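Local coordinates for protein alpha-1,2-mannosyltransferase (Ktr4), putative (Neosartorya fumigata, PDB 7BOP) that is a putative fungal mannosyltransferase of the GT-A superfamily that holds guanosine-5'-diphosphate and a manganese ion, at residues R66-N77 with Y100-T111. Numbering follows the deposited sequence.
With GDP (guanosine-5'-diphosphate), chain H.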
loop_
_atom_site.group_PDB
_atom_site.type_symbol
_atom_site.label_atom_id
_atom_site.label_comp_id
_atom_site.label_asym_id
_atom_site.label_seq_id
_atom_site.Cartn_x
_atom_site.Cartn_y
_atom_site.Cartn_z
ATOM N N ARG A 66 -18.179 -15.028 -1.613
ATOM C CA ARG A 66 -17.461 -13.763 -1.478
ATOM C C ARG A 66 -17.894 -12.996 -0.243
ATOM O O ARG A 66 -19.087 -12.878 0.045
ATOM C CB ARG A 66 -17.656 -12.888 -2.716
ATOM C CG ARG A 66 -16.949 -13.418 -3.948
ATOM C CD ARG A 66 -17.094 -12.451 -5.103
ATOM N NE ARG A 66 -18.421 -12.529 -5.719
ATOM C CZ ARG A 66 -18.816 -13.466 -6.584
ATOM N NH1 ARG A 66 -18.004 -14.457 -6.958
ATOM N NH2 ARG A 66 -20.053 -13.420 -7.079
ATOM N N THR A 67 -16.919 -12.468 0.492
ATOM C CA THR A 67 -17.217 -11.540 1.575
ATOM C C THR A 67 -17.356 -10.133 0.986
ATOM O O THR A 67 -17.291 -9.969 -0.230
ATOM C CB THR A 67 -16.187 -11.645 2.719
ATOM O OG1 THR A 67 -16.685 -10.928 3.857
ATOM C CG2 THR A 67 -14.805 -11.092 2.302
ATOM N N ASN A 68 -17.586 -9.129 1.830
ATOM C CA ASN A 68 -17.804 -7.755 1.357
ATOM C C ASN A 68 -16.468 -7.021 1.128
ATOM O O ASN A 68 -16.004 -6.218 1.954
ATOM C CB ASN A 68 -18.761 -6.962 2.253
ATOM C CG ASN A 68 -18.328 -6.903 3.700
ATOM O OD1 ASN A 68 -17.673 -7.812 4.206
ATOM N ND2 ASN A 68 -18.714 -5.829 4.387
ATOM N N ALA A 69 -15.880 -7.314 -0.024
ATOM C CA ALA A 69 -14.562 -6.812 -0.396
ATOM C C ALA A 69 -14.531 -6.477 -1.878
ATOM O O ALA A 69 -15.348 -6.987 -2.654
ATOM C CB ALA A 69 -13.496 -7.843 -0.048
ATOM N N ALA A 70 -13.607 -5.600 -2.263
ATOM C CA ALA A 70 -13.453 -5.196 -3.644
ATOM C C ALA A 70 -11.987 -4.971 -3.995
ATOM O O ALA A 70 -11.178 -4.607 -3.140
ATOM C CB ALA A 70 -14.238 -3.926 -3.907
ATOM N N LEU A 71 -11.673 -5.198 -5.262
ATOM C CA LEU A 71 -10.445 -4.718 -5.870
ATOM C C LEU A 71 -10.704 -3.258 -6.192
ATOM O O LEU A 71 -11.749 -2.946 -6.783
ATOM C CB LEU A 71 -10.153 -5.498 -7.156
ATOM C CG LEU A 71 -9.991 -7.009 -6.954
ATOM C CD1 LEU A 71 -10.085 -7.760 -8.270
ATOM C CD2 LEU A 71 -8.691 -7.330 -6.227
ATOM N N ILE A 72 -9.795 -2.363 -5.789
ATOM C CA ILE A 72 -9.974 -0.924 -6.026
ATOM C C ILE A 72 -8.756 -0.318 -6.687
ATOM O O ILE A 72 -7.625 -0.807 -6.516
ATOM C CB ILE A 72 -10.352 -0.124 -4.751
ATOM C CG1 ILE A 72 -9.190 -0.029 -3.747
ATOM C CG2 ILE A 72 -11.594 -0.721 -4.085
ATOM C CD1 ILE A 72 -9.506 0.872 -2.569
ATOM N N SER A 73 -8.982 0.743 -7.452
ATOM C CA SER A 73 -7.884 1.407 -8.140
ATOM C C SER A 73 -8.217 2.864 -8.413
ATOM O O SER A 73 -9.241 3.155 -9.034
ATOM C CB SER A 73 -7.537 0.675 -9.437
ATOM O OG SER A 73 -6.384 1.223 -10.059
ATOM N N LEU A 74 -7.373 3.764 -7.903
ATOM C CA LEU A 74 -7.371 5.165 -8.316
ATOM C C LEU A 74 -6.526 5.240 -9.568
ATOM O O LEU A 74 -5.347 4.891 -9.544
ATOM C CB LEU A 74 -6.781 6.068 -7.233
ATOM C CG LEU A 74 -6.836 7.576 -7.533
ATOM C CD1 LEU A 74 -8.252 8.129 -7.397
ATOM C CD2 LEU A 74 -5.880 8.333 -6.621
ATOM N N VAL A 75 -7.126 5.668 -10.675
ATOM C CA VAL A 75 -6.470 5.573 -11.974
ATOM C C VAL A 75 -7.045 6.607 -12.950
ATOM O O VAL A 75 -8.208 7.029 -12.823
ATOM C CB VAL A 75 -6.554 4.118 -12.518
ATOM C CG1 VAL A 75 -7.999 3.648 -12.701
ATOM C CG2 VAL A 75 -5.773 3.949 -13.808
ATOM N N ARG A 76 -6.199 7.028 -13.887
ATOM C CA ARG A 76 -6.561 7.988 -14.932
ATOM C C ARG A 76 -6.976 7.270 -16.221
ATOM O O ARG A 76 -6.565 6.140 -16.483
ATOM C CB ARG A 76 -5.376 8.933 -15.221
ATOM C CG ARG A 76 -5.072 9.912 -14.097
ATOM C CD ARG A 76 -3.706 10.583 -14.219
ATOM N NE ARG A 76 -2.646 9.722 -13.679
ATOM C CZ ARG A 76 -1.550 10.123 -13.023
ATOM N NH1 ARG A 76 -1.313 11.411 -12.762
ATOM N NH2 ARG A 76 -0.677 9.201 -12.591
ATOM N N ASN A 77 -7.781 7.952 -17.035
ATOM C CA ASN A 77 -8.138 7.457 -18.367
ATOM C C ASN A 77 -6.912 7.176 -19.233
ATOM O O ASN A 77 -6.865 6.185 -19.946
ATOM C CB ASN A 77 -9.055 8.462 -19.075
ATOM C CG ASN A 77 -10.442 8.509 -18.462
ATOM O OD1 ASN A 77 -11.140 7.495 -18.425
ATOM N ND2 ASN A 77 -10.853 9.684 -17.982
ATOM N N TYR A 100 -14.146 -11.328 -7.469
ATOM C CA TYR A 100 -14.467 -10.146 -6.688
ATOM C C TYR A 100 -14.615 -8.938 -7.630
ATOM O O TYR A 100 -13.971 -8.883 -8.686
ATOM C CB TYR A 100 -13.401 -9.905 -5.602
ATOM C CG TYR A 100 -13.620 -10.716 -4.360
ATOM C CD1 TYR A 100 -14.427 -10.229 -3.334
ATOM C CD2 TYR A 100 -13.044 -11.979 -4.203
ATOM C CE1 TYR A 100 -14.643 -10.964 -2.186
ATOM C CE2 TYR A 100 -13.262 -12.725 -3.057
ATOM C CZ TYR A 100 -14.057 -12.208 -2.048
ATOM O OH TYR A 100 -14.271 -12.922 -0.909
ATOM N N PRO A 101 -15.478 -7.978 -7.271
ATOM C CA PRO A 101 -15.688 -6.820 -8.145
ATOM C C PRO A 101 -14.503 -5.850 -8.172
ATOM O O PRO A 101 -13.726 -5.787 -7.205
ATOM C CB PRO A 101 -16.891 -6.130 -7.521
ATOM C CG PRO A 101 -16.800 -6.468 -6.076
ATOM C CD PRO A 101 -16.211 -7.842 -5.997
ATOM N N TRP A 102 -14.381 -5.126 -9.290
ATOM C CA TRP A 102 -13.436 -4.021 -9.441
ATOM C C TRP A 102 -14.177 -2.699 -9.287
ATOM O O TRP A 102 -15.225 -2.488 -9.929
ATOM C CB TRP A 102 -12.779 -4.029 -10.814
ATOM C CG TRP A 102 -11.829 -5.126 -11.094
ATOM C CD1 TRP A 102 -12.135 -6.394 -11.510
ATOM C CD2 TRP A 102 -10.399 -5.053 -11.043
ATOM N NE1 TRP A 102 -10.986 -7.112 -11.707
ATOM C CE2 TRP A 102 -9.904 -6.315 -11.428
ATOM C CE3 TRP A 102 -9.489 -4.047 -10.697
ATOM C CZ2 TRP A 102 -8.532 -6.603 -11.478
ATOM C CZ3 TRP A 102 -8.127 -4.328 -10.750
ATOM C CH2 TRP A 102 -7.662 -5.595 -11.134
ATOM N N ILE A 103 -13.642 -1.810 -8.446
ATOM C CA ILE A 103 -14.154 -0.453 -8.304
ATOM C C ILE A 103 -13.034 0.525 -8.658
ATOM O O ILE A 103 -12.003 0.603 -7.962
ATOM C CB ILE A 103 -14.712 -0.185 -6.891
ATOM C CG1 ILE A 103 -15.687 -1.292 -6.480
ATOM C CG2 ILE A 103 -15.426 1.156 -6.842
ATOM C CD1 ILE A 103 -16.238 -1.169 -5.083
ATOM N N PHE A 104 -13.242 1.265 -9.750
ATOM C CA PHE A 104 -12.290 2.255 -10.233
ATOM C C PHE A 104 -12.681 3.651 -9.765
ATOM O O PHE A 104 -13.871 4.003 -9.757
ATOM C CB PHE A 104 -12.206 2.194 -11.755
ATOM C CG PHE A 104 -11.822 0.839 -12.269
ATOM C CD1 PHE A 104 -10.510 0.397 -12.171
ATOM C CD2 PHE A 104 -12.772 -0.010 -12.835
ATOM C CE1 PHE A 104 -10.146 -0.858 -12.623
ATOM C CE2 PHE A 104 -12.412 -1.267 -13.298
ATOM C CZ PHE A 104 -11.094 -1.693 -13.200
ATOM N N PHE A 105 -11.678 4.427 -9.354
ATOM C CA PHE A 105 -11.858 5.796 -8.865
ATOM C C PHE A 105 -11.042 6.767 -9.687
ATOM O O PHE A 105 -9.938 6.450 -10.126
ATOM C CB PHE A 105 -11.434 5.901 -7.404
ATOM C CG PHE A 105 -12.294 5.101 -6.471
ATOM C CD1 PHE A 105 -13.442 5.662 -5.918
ATOM C CD2 PHE A 105 -11.964 3.795 -6.147
ATOM C CE1 PHE A 105 -14.234 4.930 -5.051
ATOM C CE2 PHE A 105 -12.762 3.055 -5.284
ATOM C CZ PHE A 105 -13.893 3.625 -4.728
ATOM N N ASN A 106 -11.585 7.966 -9.876
ATOM C CA ASN A 106 -10.917 9.005 -10.643
ATOM C C ASN A 106 -11.524 10.353 -10.246
ATOM O O ASN A 106 -12.721 10.443 -9.974
ATOM C CB ASN A 106 -11.063 8.700 -12.146
ATOM C CG ASN A 106 -10.235 9.614 -13.039
ATOM O OD1 ASN A 106 -9.571 10.539 -12.575
ATOM N ND2 ASN A 106 -10.282 9.354 -14.341
ATOM N N ASP A 107 -10.684 11.376 -10.126
ATOM C CA ASP A 107 -11.156 12.739 -9.861
ATOM C C ASP A 107 -11.983 13.288 -11.043
ATOM O O ASP A 107 -12.869 14.107 -10.847
ATOM C CB ASP A 107 -9.993 13.683 -9.525
ATOM C CG ASP A 107 -8.952 13.756 -10.625
ATOM O OD1 ASP A 107 -8.411 12.701 -11.011
ATOM O OD2 ASP A 107 -8.662 14.870 -11.098
ATOM N N LYS A 108 -11.676 12.817 -12.248
ATOM C CA LYS A 108 -12.434 13.128 -13.460
ATOM C C LYS A 108 -13.295 11.939 -13.898
ATOM O O LYS A 108 -13.081 10.817 -13.432
ATOM C CB LYS A 108 -11.458 13.522 -14.566
ATOM C CG LYS A 108 -10.656 14.765 -14.210
ATOM C CD LYS A 108 -9.456 14.943 -15.108
ATOM C CE LYS A 108 -8.588 16.086 -14.607
ATOM N NZ LYS A 108 -7.312 16.133 -15.372
ATOM N N PRO A 109 -14.285 12.178 -14.787
ATOM C CA PRO A 109 -15.121 11.071 -15.267
ATOM C C PRO A 109 -14.356 10.063 -16.117
ATOM O O PRO A 109 -13.456 10.447 -16.846
ATOM C CB PRO A 109 -16.183 11.781 -16.131
ATOM C CG PRO A 109 -16.193 13.188 -15.656
ATOM C CD PRO A 109 -14.766 13.478 -15.299
ATOM N N PHE A 110 -14.712 8.784 -16.030
ATOM C CA PHE A 110 -14.117 7.784 -16.911
ATOM C C PHE A 110 -14.754 7.837 -18.299
ATOM O O PHE A 110 -15.954 8.061 -18.417
ATOM C CB PHE A 110 -14.255 6.367 -16.337
ATOM C CG PHE A 110 -13.328 6.079 -15.180
ATOM C CD1 PHE A 110 -11.945 6.031 -15.370
ATOM C CD2 PHE A 110 -13.836 5.830 -13.910
ATOM C CE1 PHE A 110 -11.092 5.750 -14.310
ATOM C CE2 PHE A 110 -12.988 5.555 -12.849
ATOM C CZ PHE A 110 -11.619 5.509 -13.049
ATOM N N THR A 111 -13.949 7.592 -19.330
ATOM C CA THR A 111 -14.452 7.534 -20.702
ATOM C C THR A 111 -15.232 6.250 -20.929
ATOM O O THR A 111 -15.112 5.290 -20.159
ATOM C CB THR A 111 -13.322 7.602 -21.752
ATOM O OG1 THR A 111 -12.457 6.465 -21.631
ATOM C CG2 THR A 111 -12.517 8.890 -21.605
HETATM P PB GDP H . 3.882 6.325 -8.019
HETATM O O1B GDP H . 4.898 6.660 -9.073
HETATM O O2B GDP H . 3.381 4.871 -8.064
HETATM O O3B GDP H . 4.204 6.806 -6.617
HETATM O O3A GDP H . 2.644 7.273 -8.479
HETATM P PA GDP H . 1.527 6.905 -9.597
HETATM O O1A GDP H . 1.571 7.921 -10.714
HETATM O O2A GDP H . 1.609 5.389 -9.888
HETATM O "O5'" GDP H . 0.239 7.267 -8.705
HETATM C "C5'" GDP H . -0.203 6.402 -7.657
HETATM C "C4'" GDP H . -1.613 5.899 -7.953
HETATM O "O4'" GDP H . -2.511 7.013 -7.985
HETATM C "C3'" GDP H . -1.772 5.230 -9.311
HETATM O "O3'" GDP H . -2.805 4.239 -9.183
HETATM C "C2'" GDP H . -2.177 6.357 -10.248
HETATM O "O2'" GDP H . -2.958 5.889 -11.348
HETATM C "C1'" GDP H . -2.981 7.256 -9.314
HETATM N N9 GDP H . -2.929 8.722 -9.532
HETATM C C8 GDP H . -1.902 9.589 -9.305
HETATM N N7 GDP H . -2.289 10.857 -9.579
HETATM C C5 GDP H . -3.577 10.817 -9.974
HETATM C C6 GDP H . -4.604 11.788 -10.410
HETATM O O6 GDP H . -4.308 12.992 -10.469
HETATM N N1 GDP H . -5.836 11.338 -10.729
HETATM C C2 GDP H . -6.162 10.022 -10.653
HETATM N N2 GDP H . -7.409 9.602 -10.987
HETATM N N3 GDP H . -5.264 9.079 -10.272
HETATM C C4 GDP H . -3.996 9.414 -9.926
HETATM O O HOH W 1 -8.387 10.834 -16.162
#
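Leu71 and Ser73, through both N and O, and Val75, through N, bond to the backbones of Pro101, Ile103 and Phe105 in a parallel ladder of five hydrogen bonds, in which Leu71 and Ser73 each grip the two residues flanking their partners Trp102 and Phe104. This joins strands 69-74 and 102-106, and with helix 80-98 between them they form a beta-alpha-beta unit, a worked example of how nucleotide-binding folds place their ligand at the carboxyl ends of parallel strands.

Apolar contacts clothe both faces. On the side of helix 80-98, Leu71 lays CD1 over the face of the Trp102 indole, 3.7 Å from the centroid of its five-membered ring, while Trp102 NE1 bonds to Glu91 of that helix. On the other face, Ile72 CB meets the edge of the Phe105 ring at CE2. Ahead of the strands, Arg66 CG makes a CH-pi contact with Tyr100, 14° off the ring normal; Tyr100 OH accepts from Thr67 N (3.0 Å) and also bonds to Asp206.

Beyond the carboxyl ends of the strands, amide side chains hold the backbone of 106-111. With CG anti to the carbonyl carbon (chi1 -71°), Asn77 donates from ND2 to Pro109 O (2.9 Å), almost in the amide plane, while its OD1 receives Thr111 N (3.0 Å) from above the carbonyl plane. Asn106 OD1 closes an Asx turn with Lys108 N.

Guanosine-5'-diphosphate lies across the carboxyl ends of both strands and the loops that follow. Guanine N2 donates to Asn106 OD1 (2.8 Å). Guanine N1 donates to Asp107 OD1 (2.9 Å). The ribose O3' donates to Leu74 O. The Arg76 guanidinium lays one face over the base at N7. These acceptors are consistent with selection of guanine, while Arg76, salt-bridged to Glu79, would place positive charge beside base and alpha-phosphate.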